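Local coordinates for protein xylosidase (Xanthomonas axonopodis pv. citri, PDB 6XN2) that probably hydrolyses xylo-oligosaccharides as a family 43 glycoside hydrolase, holding xylose units in a five-bladed beta-propeller that also carries a calcium ion, at residues Arg108-Ala113 with Phe156-Gln161; Asp121-Asn126 with Pro171-Asp176; Val297-Val302 with Ile353-Glu358. All coordinates share one frame; numbering follows the deposited sequence.

Contact 1 of 3, residues Arg108-Ala113 with Phe156-Gln161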
loop_
_atom_site.group_PDB
_atom_site.type_symbol
_atom_site.label_atom_id
_atom_site.label_comp_id
_atom_site.label_asym_id
_atom_site.label_seq_id
_atom_site.Cartn_x
_atom_site.Cartn_y
_atom_site.Cartn_z
ATOM N N ARG A 108 -7.891 -18.168 -9.118
ATOM C CA ARG A 108 -8.724 -19.358 -9.371
ATOM C C ARG A 108 -9.298 -19.940 -8.063
ATOM O O ARG A 108 -10.327 -20.573 -8.142
ATOM C CB ARG A 108 -7.904 -20.369 -10.170
ATOM C CG ARG A 108 -6.985 -21.228 -9.325
ATOM C CD ARG A 108 -6.374 -22.368 -10.092
ATOM N NE ARG A 108 -5.608 -21.885 -11.216
ATOM C CZ ARG A 108 -4.312 -21.802 -11.187
ATOM N NH1 ARG A 108 -3.642 -21.332 -12.218
ATOM N NH2 ARG A 108 -3.687 -22.184 -10.100
ATOM N N ASP A 109 -8.647 -19.757 -6.914
ATOM C CA ASP A 109 -9.123 -20.246 -5.600
ATOM C C ASP A 109 -9.876 -19.147 -4.851
ATOM O O ASP A 109 -10.196 -19.354 -3.708
ATOM C CB ASP A 109 -7.970 -20.847 -4.815
ATOM C CG ASP A 109 -7.409 -22.060 -5.518
ATOM O OD1 ASP A 109 -8.193 -22.853 -5.976
ATOM O OD2 ASP A 109 -6.210 -22.162 -5.611
ATOM N N VAL A 110 -10.104 -18.014 -5.501
ATOM C CA VAL A 110 -10.924 -16.916 -4.923
ATOM C C VAL A 110 -12.240 -16.920 -5.700
ATOM O O VAL A 110 -12.304 -16.311 -6.735
ATOM C CB VAL A 110 -10.214 -15.560 -5.007
ATOM C CG1 VAL A 110 -11.037 -14.483 -4.342
ATOM C CG2 VAL A 110 -8.838 -15.631 -4.391
ATOM N N PRO A 111 -13.287 -17.589 -5.195
ATOM C CA PRO A 111 -14.533 -17.754 -5.919
ATOM C C PRO A 111 -15.246 -16.464 -6.319
ATOM O O PRO A 111 -15.826 -16.439 -7.343
ATOM C CB PRO A 111 -15.413 -18.519 -4.938
ATOM C CG PRO A 111 -14.452 -19.179 -4.022
ATOM C CD PRO A 111 -13.324 -18.194 -3.881
ATOM N N TRP A 112 -15.155 -15.443 -5.487
ATOM C CA TRP A 112 -15.870 -14.203 -5.766
ATOM C C TRP A 112 -15.133 -13.305 -6.761
ATOM O O TRP A 112 -15.720 -12.381 -7.315
ATOM C CB TRP A 112 -16.132 -13.427 -4.463
ATOM C CG TRP A 112 -14.893 -12.931 -3.767
ATOM C CD1 TRP A 112 -14.205 -13.560 -2.766
ATOM C CD2 TRP A 112 -14.202 -11.699 -4.013
ATOM N NE1 TRP A 112 -13.128 -12.797 -2.378
ATOM C CE2 TRP A 112 -13.102 -11.653 -3.131
ATOM C CE3 TRP A 112 -14.402 -10.632 -4.899
ATOM C CZ2 TRP A 112 -12.209 -10.582 -3.109
ATOM C CZ3 TRP A 112 -13.511 -9.570 -4.878
ATOM C CH2 TRP A 112 -12.431 -9.553 -3.991
ATOM N N ALA A 113 -13.853 -13.578 -6.991
ATOM C CA ALA A 113 -13.034 -12.699 -7.824
ATOM C C ALA A 113 -12.792 -13.267 -9.210
ATOM O O ALA A 113 -12.603 -14.473 -9.370
ATOM C CB ALA A 113 -11.701 -12.426 -7.145
ATOM N N PHE A 156 -2.550 -19.769 1.861
ATOM C CA PHE A 156 -3.727 -19.163 2.392
ATOM C C PHE A 156 -4.944 -19.660 1.684
ATOM O O PHE A 156 -4.938 -19.802 0.501
ATOM C CB PHE A 156 -3.634 -17.648 2.254
ATOM C CG PHE A 156 -2.457 -17.050 2.939
ATOM C CD1 PHE A 156 -1.262 -16.917 2.292
ATOM C CD2 PHE A 156 -2.533 -16.642 4.229
ATOM C CE1 PHE A 156 -0.182 -16.390 2.926
ATOM C CE2 PHE A 156 -1.461 -16.120 4.865
ATOM C CZ PHE A 156 -0.280 -15.991 4.218
ATOM N N VAL A 157 -5.985 -19.944 2.444
ATOM C CA VAL A 157 -7.224 -20.374 1.895
ATOM C C VAL A 157 -8.122 -19.165 1.893
ATOM O O VAL A 157 -8.461 -18.673 2.914
ATOM C CB VAL A 157 -7.827 -21.484 2.738
ATOM C CG1 VAL A 157 -9.122 -21.919 2.163
ATOM C CG2 VAL A 157 -6.872 -22.636 2.802
ATOM N N ALA A 158 -8.489 -18.719 0.703
ATOM C CA ALA A 158 -9.313 -17.508 0.564
ATOM C C ALA A 158 -10.753 -17.786 0.969
ATOM O O ALA A 158 -11.222 -18.852 0.727
ATOM C CB ALA A 158 -9.251 -17.010 -0.847
ATOM N N GLU A 159 -11.399 -16.785 1.544
ATOM C CA GLU A 159 -12.796 -16.868 1.866
ATOM C C GLU A 159 -13.585 -16.817 0.565
ATOM O O GLU A 159 -13.186 -16.202 -0.374
ATOM C CB GLU A 159 -13.217 -15.726 2.764
ATOM C CG GLU A 159 -12.629 -15.774 4.150
ATOM C CD GLU A 159 -13.202 -16.881 5.005
ATOM O OE1 GLU A 159 -14.384 -17.133 4.901
ATOM O OE2 GLU A 159 -12.458 -17.488 5.787
ATOM N N PRO A 160 -14.728 -17.489 0.529
ATOM C CA PRO A 160 -15.590 -17.545 -0.634
ATOM C C PRO A 160 -16.153 -16.206 -1.065
ATOM O O PRO A 160 -16.402 -16.036 -2.206
ATOM C CB PRO A 160 -16.719 -18.431 -0.164
ATOM C CG PRO A 160 -16.649 -18.411 1.288
ATOM C CD PRO A 160 -15.234 -18.327 1.610
ATOM N N GLN A 161 -16.371 -15.304 -0.130
ATOM C CA GLN A 161 -16.910 -13.974 -0.423
ATOM C C GLN A 161 -15.944 -12.895 0.058
ATOM O O GLN A 161 -15.116 -13.162 0.935
ATOM C CB GLN A 161 -18.277 -13.794 0.242
ATOM C CG GLN A 161 -19.383 -14.602 -0.393
ATOM C CD GLN A 161 -20.544 -14.862 0.552
ATOM O OE1 GLN A 161 -20.825 -14.075 1.468
ATOM N NE2 GLN A 161 -21.224 -15.980 0.337
HETATM O O HOH W 1 -11.420 -14.071 -0.323
#
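With CG set between the backbone N and the carbonyl carbon (chi1 65°) and chi2 near -94°, W112 presents the pyrrole edge of its indole to the carbonyls of E159 and P160. V110 has CG1 anti to the backbone N (chi1 -177°), and this single torsion gives each methyl a role: CG2 meets the CB of A158 at 3.8 Å, while CG1 lies over one face of the W112 ring, offset toward its rim. At the indole edge, W112 CD1 comes within 3.4 Å of P160 O, which sits near the ring plane. E159 O lies near that plane as well, 3.7 Å from W112 CD1, and a water also links it to the indole nitrogen: W112 NE1 donates to the water at 3.0 Å, and the same water donates to E159 O at 2.8 Å. No direct hydrogen bond joins the segments. P111 adds a shallower contact, its CB lying 3.8 Å from P160 O. A type I turn from V110 to A113, closed by A113 N bonding V110 O at 3.2 Å, holds these three side chains on one short bend. Around this surface contact, 108-113 belongs to the loop that follows strand 99-106, an outermost strand of one four-stranded sheet, and 156-161 carries strand 157-158, an outermost strand of the next. V110 and A158 both rest on L105 of strand 99-106, V110 also on F133 of strand 128-136, and W112 packs on Q143 of strand 142-149.

Contact 2 of 3, residues Asp121-Asn126 with Pro171-Asp176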
loop_
_atom_site.group_PDB
_atom_site.type_symbol
_atom_site.label_atom_id
_atom_site.label_comp_id
_atom_site.label_asym_id
_atom_site.label_seq_id
_atom_site.Cartn_x
_atom_site.Cartn_y
_atom_site.Cartn_z
ATOM N N ASP A 121 -1.947 -6.991 1.673
ATOM C CA ASP A 121 -1.297 -6.780 2.960
ATOM C C ASP A 121 -1.564 -7.990 3.837
ATOM O O ASP A 121 -2.332 -8.880 3.467
ATOM C CB ASP A 121 -1.793 -5.495 3.637
ATOM C CG ASP A 121 -0.844 -5.005 4.728
ATOM O OD1 ASP A 121 0.261 -5.576 4.854
ATOM O OD2 ASP A 121 -1.200 -4.054 5.455
ATOM N N ALA A 122 -0.930 -8.037 4.999
ATOM C CA ALA A 122 -1.102 -9.175 5.880
ATOM C C ALA A 122 -1.222 -8.731 7.324
ATOM O O ALA A 122 -0.827 -7.618 7.676
ATOM C CB ALA A 122 0.053 -10.151 5.715
ATOM N N ALA A 123 -1.789 -9.608 8.145
ATOM C CA ALA A 123 -1.905 -9.385 9.576
ATOM C C ALA A 123 -1.854 -10.717 10.307
ATOM O O ALA A 123 -2.108 -11.769 9.717
ATOM C CB ALA A 123 -3.200 -8.646 9.910
ATOM N N GLN A 124 -1.523 -10.672 11.593
ATOM C CA GLN A 124 -1.544 -11.872 12.416
ATOM C C GLN A 124 -2.392 -11.669 13.659
ATOM O O GLN A 124 -2.423 -10.585 14.243
ATOM C CB GLN A 124 -0.128 -12.287 12.819
ATOM C CG GLN A 124 0.737 -12.786 11.669
ATOM C CD GLN A 124 1.990 -13.487 12.151
ATOM O OE1 GLN A 124 2.620 -13.063 13.120
ATOM N NE2 GLN A 124 2.352 -14.576 11.485
ATOM N N ARG A 125 -3.043 -12.742 14.061
ATOM C CA ARG A 125 -3.837 -12.806 15.257
ATOM C C ARG A 125 -4.153 -14.251 15.542
ATOM O O ARG A 125 -4.366 -15.007 14.667
ATOM C CB ARG A 125 -5.126 -12.007 15.195
ATOM C CG ARG A 125 -5.590 -11.479 16.537
ATOM C CD ARG A 125 -6.954 -10.853 16.442
ATOM N NE ARG A 125 -7.325 -10.078 17.597
ATOM C CZ ARG A 125 -7.927 -10.573 18.670
ATOM N NH1 ARG A 125 -8.246 -9.782 19.664
ATOM N NH2 ARG A 125 -8.215 -11.855 18.754
ATOM N N ASN A 126 -4.131 -14.593 16.807
ATOM C CA ASN A 126 -4.451 -15.921 17.289
ATOM C C ASN A 126 -3.690 -17.026 16.605
ATOM O O ASN A 126 -4.212 -18.057 16.395
ATOM C CB ASN A 126 -5.951 -16.166 17.191
ATOM C CG ASN A 126 -6.768 -15.099 17.863
ATOM O OD1 ASN A 126 -7.407 -14.298 17.228
ATOM N ND2 ASN A 126 -6.761 -15.115 19.159
ATOM N N PRO A 171 -5.691 -2.494 0.441
ATOM C CA PRO A 171 -5.848 -2.579 1.883
ATOM C C PRO A 171 -4.559 -2.477 2.647
ATOM O O PRO A 171 -3.541 -2.863 2.171
ATOM C CB PRO A 171 -6.364 -3.987 2.079
ATOM C CG PRO A 171 -5.807 -4.735 0.953
ATOM C CD PRO A 171 -5.823 -3.792 -0.194
ATOM N N ALA A 172 -4.638 -1.884 3.815
ATOM C CA ALA A 172 -3.515 -1.885 4.750
ATOM C C ALA A 172 -4.059 -2.169 6.139
ATOM O O ALA A 172 -4.968 -1.478 6.603
ATOM C CB ALA A 172 -2.771 -0.554 4.723
ATOM N N VAL A 173 -3.519 -3.186 6.800
ATOM C CA VAL A 173 -4.018 -3.544 8.123
ATOM C C VAL A 173 -3.002 -3.199 9.205
ATOM O O VAL A 173 -1.905 -3.764 9.252
ATOM C CB VAL A 173 -4.373 -5.027 8.219
ATOM C CG1 VAL A 173 -4.779 -5.372 9.638
ATOM C CG2 VAL A 173 -5.492 -5.349 7.251
ATOM N N LEU A 174 -3.371 -2.253 10.062
ATOM C CA LEU A 174 -2.499 -1.818 11.142
ATOM C C LEU A 174 -2.724 -2.637 12.406
ATOM O O LEU A 174 -3.834 -2.680 12.943
ATOM C CB LEU A 174 -2.722 -0.334 11.437
ATOM C CG LEU A 174 -2.144 0.163 12.767
ATOM C CD1 LEU A 174 -0.623 0.118 12.744
ATOM C CD2 LEU A 174 -2.655 1.551 13.115
ATOM N N ALA A 175 -1.648 -3.240 12.879
ATOM C CA ALA A 175 -1.665 -3.940 14.169
ATOM C C ALA A 175 -1.319 -2.874 15.199
ATOM O O ALA A 175 -0.157 -2.628 15.402
ATOM C CB ALA A 175 -0.671 -5.061 14.177
ATOM N N ASP A 176 -2.327 -2.307 15.857
ATOM C CA ASP A 176 -2.121 -1.235 16.828
ATOM C C ASP A 176 -1.432 -1.800 18.063
ATOM O O ASP A 176 -1.581 -2.979 18.368
ATOM C CB ASP A 176 -3.456 -0.579 17.195
ATOM C CG ASP A 176 -3.285 0.760 17.902
ATOM O OD1 ASP A 176 -2.576 0.818 18.935
ATOM O OD2 ASP A 176 -3.861 1.760 17.420
HETATM O O HOH W 2 -0.058 -2.615 7.518
HETATM O O HOH W 3 -0.952 -6.189 10.131
#
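One carboxylate oxygen supplies the direct polar link: V173 N donates to D121 OD2 at 2.8 Å in a fairly straight bond, arriving on the anti side and 26° out of the carboxylate plane. Placing CG anti to the backbone N (chi1 -161°) extends the aspartate toward the second strand, and its CB comes within 3.5 Å of P171 O on the way. The other oxygen, OD1, is held by H54 NE2 of strand 47-56 and more weakly by A122 N, so both oxygens are engaged and the group is fixed in rotation. Water completes the polar network. One water donates to D121 OD2 and V173 O, a second to V173 O, at 2.7 Å, and to A122 O; V173 O thus accepts two water hydrogens where the strands do not bond backbone to backbone. Apolar contact is narrower, with A123 CB against V173 CG1 at 3.6 Å, and Y132 of strand 128-136 packs beside both residues as well as P171. Every touching residue is buried. Strands 121-125 and 172-175 run in nearly the same direction, 28° apart with a closest axis approach of 6.2 Å, and each is an edge strand of its own sheet. Such near-parallel innermost strands, side by side, are characteristic of adjacent blades of a beta-propeller, the GH43 fold; here a carboxylate and two waters bridge them, near the calcium ion and the xylose-binding pocket.

Contact 3 of 3, residues Val297-Val302 with Ile353-Glu358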
loop_
_atom_site.group_PDB
_atom_site.type_symbol
_atom_site.label_atom_id
_atom_site.label_comp_id
_atom_site.label_asym_id
_atom_site.label_seq_id
_atom_site.Cartn_x
_atom_site.Cartn_y
_atom_site.Cartn_z
ATOM N N VAL A 297 6.472 15.296 1.905
ATOM C CA VAL A 297 6.781 14.242 0.979
ATOM C C VAL A 297 7.760 13.277 1.595
ATOM O O VAL A 297 8.765 13.654 2.096
ATOM C CB VAL A 297 7.402 14.805 -0.299
ATOM C CG1 VAL A 297 7.802 13.724 -1.241
ATOM C CG2 VAL A 297 6.479 15.771 -0.980
ATOM N N LEU A 298 7.448 12.012 1.489
ATOM C CA LEU A 298 8.239 10.959 2.088
ATOM C C LEU A 298 9.113 10.273 1.031
ATOM O O LEU A 298 10.268 9.928 1.285
ATOM C CB LEU A 298 7.293 9.973 2.771
ATOM C CG LEU A 298 7.822 8.848 3.635
ATOM C CD1 LEU A 298 6.816 8.629 4.743
ATOM C CD2 LEU A 298 7.977 7.600 2.801
ATOM N N LEU A 299 8.578 10.144 -0.155
ATOM C CA LEU A 299 9.308 9.583 -1.244
ATOM C C LEU A 299 9.126 10.443 -2.462
ATOM O O LEU A 299 8.051 10.675 -2.872
ATOM C CB LEU A 299 8.876 8.151 -1.551
ATOM C CG LEU A 299 9.588 7.374 -2.654
ATOM C CD1 LEU A 299 11.045 7.131 -2.359
ATOM C CD2 LEU A 299 8.913 6.060 -2.958
ATOM N N ALA A 300 10.209 10.744 -3.145
ATOM C CA ALA A 300 10.144 11.465 -4.394
ATOM C C ALA A 300 9.744 10.532 -5.527
ATOM O O ALA A 300 9.724 9.345 -5.398
ATOM C CB ALA A 300 11.463 12.111 -4.700
ATOM N N PRO A 301 9.442 11.101 -6.680
ATOM C CA PRO A 301 8.979 10.279 -7.779
ATOM C C PRO A 301 9.869 9.155 -8.220
ATOM O O PRO A 301 11.032 9.320 -8.303
ATOM C CB PRO A 301 8.778 11.291 -8.892
ATOM C CG PRO A 301 8.504 12.555 -8.204
ATOM C CD PRO A 301 9.330 12.528 -6.980
ATOM N N VAL A 302 9.268 8.025 -8.497
ATOM C CA VAL A 302 9.984 6.851 -8.978
ATOM C C VAL A 302 9.764 6.665 -10.476
ATOM O O VAL A 302 8.853 7.268 -11.048
ATOM C CB VAL A 302 9.531 5.578 -8.244
ATOM C CG1 VAL A 302 9.923 5.636 -6.765
ATOM C CG2 VAL A 302 8.020 5.398 -8.393
ATOM N N ILE A 353 12.930 10.791 0.965
ATOM C CA ILE A 353 13.834 9.832 0.387
ATOM C C ILE A 353 13.837 10.054 -1.116
ATOM O O ILE A 353 12.824 10.136 -1.697
ATOM C CB ILE A 353 13.397 8.409 0.713
ATOM C CG1 ILE A 353 13.335 8.230 2.213
ATOM C CG2 ILE A 353 14.323 7.410 0.089
ATOM C CD1 ILE A 353 13.046 6.840 2.668
ATOM N N TYR A 354 15.011 10.185 -1.713
ATOM C CA TYR A 354 15.157 10.409 -3.132
ATOM C C TYR A 354 15.702 9.121 -3.684
ATOM O O TYR A 354 16.819 8.817 -3.471
ATOM C CB TYR A 354 16.069 11.610 -3.373
ATOM C CG TYR A 354 15.450 12.914 -2.949
ATOM C CD1 TYR A 354 15.574 13.364 -1.689
ATOM C CD2 TYR A 354 14.698 13.654 -3.806
ATOM C CE1 TYR A 354 14.982 14.530 -1.287
ATOM C CE2 TYR A 354 14.108 14.822 -3.411
ATOM C CZ TYR A 354 14.258 15.246 -2.145
ATOM O OH TYR A 354 13.698 16.396 -1.721
ATOM N N PRO A 355 14.892 8.397 -4.434
ATOM C CA PRO A 355 15.208 7.031 -4.870
ATOM C C PRO A 355 16.338 6.937 -5.899
ATOM O O PRO A 355 16.838 5.840 -6.121
ATOM C CB PRO A 355 13.886 6.541 -5.475
ATOM C CG PRO A 355 13.149 7.781 -5.855
ATOM C CD PRO A 355 13.535 8.812 -4.836
ATOM N N TYR A 356 16.723 8.049 -6.521
ATOM C CA TYR A 356 17.830 8.039 -7.476
ATOM C C TYR A 356 18.844 9.104 -7.092
ATOM O O TYR A 356 19.672 9.496 -7.903
ATOM C CB TYR A 356 17.309 8.242 -8.908
ATOM C CG TYR A 356 16.097 7.378 -9.139
ATOM C CD1 TYR A 356 16.227 6.000 -9.293
ATOM C CD2 TYR A 356 14.818 7.923 -9.136
ATOM C CE1 TYR A 356 15.120 5.193 -9.463
ATOM C CE2 TYR A 356 13.703 7.119 -9.298
ATOM C CZ TYR A 356 13.860 5.760 -9.463
ATOM O OH TYR A 356 12.754 4.958 -9.623
ATOM N N GLY A 357 18.797 9.532 -5.833
ATOM C CA GLY A 357 19.637 10.616 -5.353
ATOM C C GLY A 357 18.909 11.949 -5.424
ATOM O O GLY A 357 18.043 12.161 -6.283
ATOM N N GLU A 358 19.248 12.862 -4.519
ATOM C CA GLU A 358 18.563 14.149 -4.497
ATOM C C GLU A 358 18.956 14.989 -5.713
ATOM O O GLU A 358 18.189 15.838 -6.158
ATOM C CB GLU A 358 18.857 14.909 -3.200
ATOM C CG GLU A 358 18.197 16.287 -3.156
ATOM C CD GLU A 358 18.232 16.930 -1.781
ATOM O OE1 GLU A 358 18.543 16.225 -0.795
ATOM O OE2 GLU A 358 17.940 18.141 -1.688
#
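The ring of Y356 meets the other segment by its edge: V302 CA lies in the ring plane, 3.4 Å from Y356 OH, and P301 O approaches CE2 near the same plane. One face of this ring carries P355 CB, offset toward the rim. The Y354 ring has E358 CG over the centre of one face, while A300 CB approaches CD2 obliquely at 3.7 Å. Between the two tyrosines P355 fills the interface, its CG 3.6 Å from P301 O and its CD 3.9 Å from L299 CD1. In L299, chi1 (-178°, CG anti to the backbone N) and chi2 (64°) together carry CD1 to P355 CD and to I353 O. At the start of the contact the backbones form a single parallel bridge about L299 and I353: I353 N donates to L298 O at 2.8 Å, and A300 N to I353 O at 3.1 Å. On its other side 297-302 pairs with strand 280-285, where L298 and L299 both face I280 in a classic beta bulge. Y356 OH is hydrogen-bonded to D324 OD2 and V303 N, which satisfies this buried hydroxyl and anchors the ring. The pairing cannot simply continue beyond A300, since P355 has no N-H to offer; A300 O instead faces the proline CG at 3.8 Å. Two backbone bonds therefore set the register at the L299-I353 end, while buried proline and tyrosine packing holds the P301-V302 end without backbone bonds between the segments.

Contacts 1 and 2 alternate along the chain, 108-113, 121-126, 156-161, 171-176, and contact 3 follows both. Strands 121-125 and 157-158 are the two outermost strands of one four-stranded sheet, so contacts 1 and 2, with centres 19 Å apart, tie opposite edges of this sheet to its neighbours. Contacts 2 and 3 reach a common mixed sheet through strands 172-175 and 292-299, yet their centres are 27 Å apart, on opposite sides of the chain's centre; contacts 1 and 3 are 37 Å apart. Contact 1 thus joins neighbouring sheets at the surface and contact 2 near the calcium, while contact 3 fastens 353-358 to 297-302 at the end of strand 292-299.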